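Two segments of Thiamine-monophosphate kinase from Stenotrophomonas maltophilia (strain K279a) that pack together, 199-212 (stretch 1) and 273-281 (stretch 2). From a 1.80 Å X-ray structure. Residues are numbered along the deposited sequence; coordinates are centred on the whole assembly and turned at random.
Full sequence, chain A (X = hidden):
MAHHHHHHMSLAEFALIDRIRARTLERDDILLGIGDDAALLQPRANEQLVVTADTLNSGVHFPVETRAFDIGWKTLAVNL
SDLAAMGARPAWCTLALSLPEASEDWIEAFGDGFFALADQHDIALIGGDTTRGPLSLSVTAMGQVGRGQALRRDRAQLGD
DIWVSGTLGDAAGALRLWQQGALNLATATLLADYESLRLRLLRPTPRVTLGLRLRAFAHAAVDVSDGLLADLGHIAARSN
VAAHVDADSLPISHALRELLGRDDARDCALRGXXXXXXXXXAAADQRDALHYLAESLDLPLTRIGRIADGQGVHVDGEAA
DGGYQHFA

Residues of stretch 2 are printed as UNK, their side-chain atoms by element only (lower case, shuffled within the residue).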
# COMPACT_ATOMS: atom_id res chain seq x y z
N LEU A 199 -4.34 -25.49 7.66
CA LEU A 199 -5.13 -24.44 7.02
C LEU A 199 -5.43 -23.26 7.94
O LEU A 199 -5.69 -22.16 7.45
CB LEU A 199 -6.43 -25.03 6.47
CG LEU A 199 -6.22 -25.95 5.26
CD1 LEU A 199 -7.55 -26.44 4.73
CD2 LEU A 199 -5.47 -25.21 4.19
N ARG A 200 -5.40 -23.45 9.26
CA ARG A 200 -5.50 -22.29 10.14
C ARG A 200 -4.25 -21.41 10.06
O ARG A 200 -4.36 -20.19 10.18
CB ARG A 200 -5.74 -22.74 11.58
CG ARG A 200 -7.12 -23.36 11.79
CD ARG A 200 -8.20 -22.30 11.82
NE ARG A 200 -8.25 -21.60 13.11
CZ ARG A 200 -8.78 -20.39 13.28
NH1 ARG A 200 -9.31 -19.75 12.24
NH2 ARG A 200 -8.79 -19.83 14.49
N LEU A 201 -3.08 -22.02 9.86
CA LEU A 201 -1.88 -21.22 9.64
C LEU A 201 -1.89 -20.61 8.24
O LEU A 201 -1.58 -19.42 8.07
CB LEU A 201 -0.62 -22.09 9.82
CG LEU A 201 0.71 -21.38 9.51
CD1 LEU A 201 0.91 -20.14 10.38
CD2 LEU A 201 1.90 -22.33 9.65
N LEU A 202 -2.22 -21.41 7.22
CA LEU A 202 -2.08 -20.96 5.84
C LEU A 202 -3.23 -20.06 5.41
O LEU A 202 -3.03 -19.10 4.66
CB LEU A 202 -2.00 -22.16 4.89
CG LEU A 202 -0.81 -23.08 5.11
CD1 LEU A 202 -0.90 -24.20 4.08
CD2 LEU A 202 0.49 -22.31 4.97
N ARG A 203 -4.45 -20.35 5.86
CA ARG A 203 -5.64 -19.65 5.38
C ARG A 203 -6.51 -19.24 6.56
O ARG A 203 -7.62 -19.76 6.73
CB ARG A 203 -6.45 -20.54 4.43
CG ARG A 203 -5.80 -20.86 3.11
CD ARG A 203 -6.80 -21.68 2.24
NE ARG A 203 -6.02 -22.51 1.34
CZ ARG A 203 -6.42 -23.67 0.86
NH1 ARG A 203 -7.61 -24.16 1.18
NH2 ARG A 203 -5.62 -24.33 0.04
N PRO A 204 -6.05 -18.29 7.37
CA PRO A 204 -6.89 -17.81 8.48
C PRO A 204 -8.17 -17.17 7.94
O PRO A 204 -8.19 -16.64 6.83
CB PRO A 204 -5.99 -16.78 9.18
CG PRO A 204 -5.09 -16.27 8.10
CD PRO A 204 -4.81 -17.52 7.25
N THR A 205 -9.24 -17.20 8.75
CA THR A 205 -10.52 -16.66 8.31
C THR A 205 -10.78 -15.30 8.97
O THR A 205 -11.05 -15.25 10.18
CB THR A 205 -11.66 -17.63 8.65
OG1 THR A 205 -11.37 -18.91 8.07
CG2 THR A 205 -12.97 -17.12 8.07
N PRO A 206 -10.73 -14.19 8.23
CA PRO A 206 -11.01 -12.89 8.86
C PRO A 206 -12.48 -12.78 9.20
O PRO A 206 -13.33 -13.13 8.39
CB PRO A 206 -10.59 -11.87 7.79
CG PRO A 206 -10.85 -12.59 6.46
CD PRO A 206 -10.48 -14.06 6.77
N ARG A 207 -12.78 -12.30 10.42
CA ARG A 207 -14.16 -12.34 10.89
C ARG A 207 -14.88 -11.02 10.56
O ARG A 207 -15.35 -10.30 11.44
CB ARG A 207 -14.21 -12.65 12.38
CG ARG A 207 -13.40 -13.88 12.77
CD ARG A 207 -13.92 -15.15 12.08
NE ARG A 207 -13.27 -16.32 12.67
CZ ARG A 207 -13.42 -17.56 12.23
NH1 ARG A 207 -14.21 -17.80 11.17
NH2 ARG A 207 -12.76 -18.55 12.84
N VAL A 208 -14.94 -10.74 9.25
CA VAL A 208 -15.51 -9.47 8.79
C VAL A 208 -16.99 -9.37 9.16
O VAL A 208 -17.46 -8.34 9.66
CB VAL A 208 -15.30 -9.30 7.27
CG1 VAL A 208 -15.92 -7.99 6.81
CG2 VAL A 208 -13.80 -9.33 6.91
N THR A 209 -17.76 -10.44 8.91
CA THR A 209 -19.19 -10.38 9.22
C THR A 209 -19.43 -10.13 10.70
O THR A 209 -20.28 -9.31 11.07
CB THR A 209 -19.89 -11.67 8.77
OG1 THR A 209 -19.62 -11.88 7.38
CG2 THR A 209 -21.39 -11.55 8.96
N LEU A 210 -18.67 -10.79 11.57
CA LEU A 210 -18.77 -10.51 13.00
C LEU A 210 -18.44 -9.05 13.29
O LEU A 210 -19.17 -8.37 14.02
CB LEU A 210 -17.83 -11.42 13.78
CG LEU A 210 -17.72 -11.15 15.28
CD1 LEU A 210 -19.03 -11.40 15.99
CD2 LEU A 210 -16.64 -12.08 15.85
N GLY A 211 -17.35 -8.54 12.72
CA GLY A 211 -16.96 -7.17 12.98
C GLY A 211 -18.05 -6.18 12.63
O GLY A 211 -18.27 -5.20 13.36
N LEU A 212 -18.78 -6.44 11.56
CA LEU A 212 -19.85 -5.57 11.11
C LEU A 212 -21.09 -5.65 11.97
O LEU A 212 -22.00 -4.83 11.81
CB LEU A 212 -20.24 -5.91 9.67
CG LEU A 212 -19.22 -5.49 8.61
CD1 LEU A 212 -19.69 -5.99 7.29
CD2 LEU A 212 -19.08 -3.96 8.58
N UNK A 273 0.94 -16.77 17.53
CA UNK A 273 0.73 -15.78 16.49
C UNK A 273 -0.33 -16.20 15.48
O UNK A 273 -0.66 -17.38 15.34
N UNK A 274 -0.89 -15.19 14.81
CA UNK A 274 -1.63 -15.35 13.54
C UNK A 274 -2.98 -16.04 13.69
O UNK A 274 -3.44 -16.71 12.76
c UNK A 274 -0.79 -16.11 12.52
o UNK A 274 0.96 -15.70 10.99
o UNK A 274 0.61 -14.17 12.53
c UNK A 274 0.34 -15.26 11.98
N UNK A 275 -3.68 -15.87 14.81
CA UNK A 275 -5.04 -16.44 14.88
C UNK A 275 -5.98 -15.71 13.93
O UNK A 275 -6.80 -16.35 13.25
c UNK A 275 -4.83 -17.19 17.28
o UNK A 275 -4.38 -16.63 18.29
o UNK A 275 -4.73 -18.43 17.07
c UNK A 275 -5.59 -16.35 16.29
N UNK A 276 -5.87 -14.39 13.88
CA UNK A 276 -6.79 -13.51 13.14
C UNK A 276 -8.24 -13.78 13.57
O UNK A 276 -9.16 -13.83 12.76
c UNK A 276 -4.12 -14.01 11.00
c UNK A 276 -2.55 -12.18 10.90
o UNK A 276 -1.28 -11.66 10.71
c UNK A 276 -5.16 -13.13 11.33
c UNK A 276 -6.56 -13.62 11.62
c UNK A 276 -4.85 -11.79 11.48
c UNK A 276 -3.56 -11.30 11.25
c UNK A 276 -2.82 -13.53 10.77
N UNK A 277 -8.43 -13.91 14.88
CA UNK A 277 -9.73 -13.92 15.52
C UNK A 277 -10.01 -12.53 16.08
O UNK A 277 -9.14 -11.67 16.07
c UNK A 277 -10.83 -16.90 15.26
c UNK A 277 -9.78 -14.99 16.62
o UNK A 277 -10.80 -18.07 14.82
c UNK A 277 -9.61 -16.40 16.06
o UNK A 277 -11.83 -16.16 15.09
N UNK A 278 -11.24 -12.30 16.54
CA UNK A 278 -11.60 -11.02 17.15
C UNK A 278 -11.83 -11.23 18.64
O UNK A 278 -12.56 -12.14 19.03
c UNK A 278 -11.62 -8.89 15.03
c UNK A 278 -12.87 -10.44 16.52
c UNK A 278 -12.78 -9.86 15.12
c UNK A 278 -14.11 -9.15 14.77
N UNK A 279 -11.22 -10.39 19.46
CA UNK A 279 -11.47 -10.38 20.90
C UNK A 279 -12.21 -9.10 21.23
O UNK A 279 -11.82 -8.02 20.77
c UNK A 279 -10.15 -10.46 21.69
s UNK A 279 -10.34 -10.34 23.47
N UNK A 280 -13.31 -9.20 21.99
CA UNK A 280 -14.08 -8.01 22.30
C UNK A 280 -14.62 -8.07 23.72
O UNK A 280 -14.61 -9.12 24.37
c UNK A 280 -15.23 -7.78 21.29
c UNK A 280 -18.32 -9.95 21.68
c UNK A 280 -16.19 -8.93 21.17
c UNK A 280 -17.42 -8.90 21.82
c UNK A 280 -15.88 -10.02 20.36
c UNK A 280 -16.77 -11.08 20.22
c UNK A 280 -17.99 -11.05 20.87
N UNK A 281 -15.06 -6.92 24.21
CA UNK A 281 -15.70 -6.84 25.51
C UNK A 281 -17.13 -6.33 25.31
O UNK A 281 -17.41 -5.60 24.36
c UNK A 281 -13.40 -6.10 26.32
o UNK A 281 -15.28 -4.55 26.30
c UNK A 281 -14.92 -5.93 26.49
O HOH W 1 -2.81 -17.73 10.20
O HOH W 2 -6.02 -19.06 12.38
O HOH W 3 -9.23 -16.80 11.74
O HOH W 4 -10.64 -11.65 12.11

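Position 273 has no side-chain atoms at all and makes no contact with stretch 1. It is Gly273.

Position 274 carries two carbons, the second holding two oxygens. One of these oxygens comes near Leu201 on stretch 1. That is a short carboxylate, Asp274; OD2 lies 4.5 Å from Leu201 CD1. Water 1 bridges the backbones, its O lying 2.9 Å from Arg200 O and 2.8 Å from Asp274 O.

Position 275 has the same pattern, two carbons and a terminal pair of oxygens. Its CA-to-CB bond points away from stretch 1, so the backbone makes the contact. It is Asp275. Water 2 donates to both Arg200 O and Asp275 O, its O lying 3.0 Å from each.

Position 276 has one carbon leading to a six-carbon ring with one oxygen on it. The ring packs against Pro204. The oxygen on the ring separates Tyr276 from Phe. Its CD2 lies 3.8 Å from Pro204 CG. Tyr276 O accepts from water 4 at 2.7 Å from the water O, and that water accepts from Arg207 N at 2.8 Å from the water O.

Position 277 shows three carbons, the third carrying two oxygens. Both oxygens face arginines of stretch 1. The residue is Glu277. OE1 accepts from Arg207 NE at 2.8 Å. OE2 accepts from Arg207 NH2 at 2.8 Å and from Arg200 NH2 at 2.7 Å.

Position 278 has four carbons, forked at the second, and no heteroatom. One branch end meets Arg207, Leu210 and Gly211. This is Leu278. Its CD1 sits 3.7 Å from Arg207 O, 3.9 Å from Gly211 N and 4.0 Å from Leu210 CD2.

Position 279 has one carbon and one sulfur. Its CA-to-CB bond points away, and it touches nothing on stretch 1. It is Cys279.

Position 280 has one carbon and a six-carbon ring without oxygen. The ring approaches Leu210. It is Phe280; CE1 lies 4.5 Å from Leu210 CD2.

Position 281 has one carbon bearing one oxygen and one carbon, out of reach of stretch 1. It is Thr281.

The contact has a charged part and an apolar part. The Glu277 carboxylate takes two nearly linear hydrogen bonds from Arg207, at the edge of its guanidinium, and OE2 also forms a salt bridge with Arg200. One acid thus ties the first helix to the residue at the N-cap position of the second. Waters link the backbones around it. Further along the strand, Leu278 and Phe280 pack against Leu210 on the second helix, which runs 23° from the strand direction.

Stretch 2, residues 273-281: GDDYELCFT
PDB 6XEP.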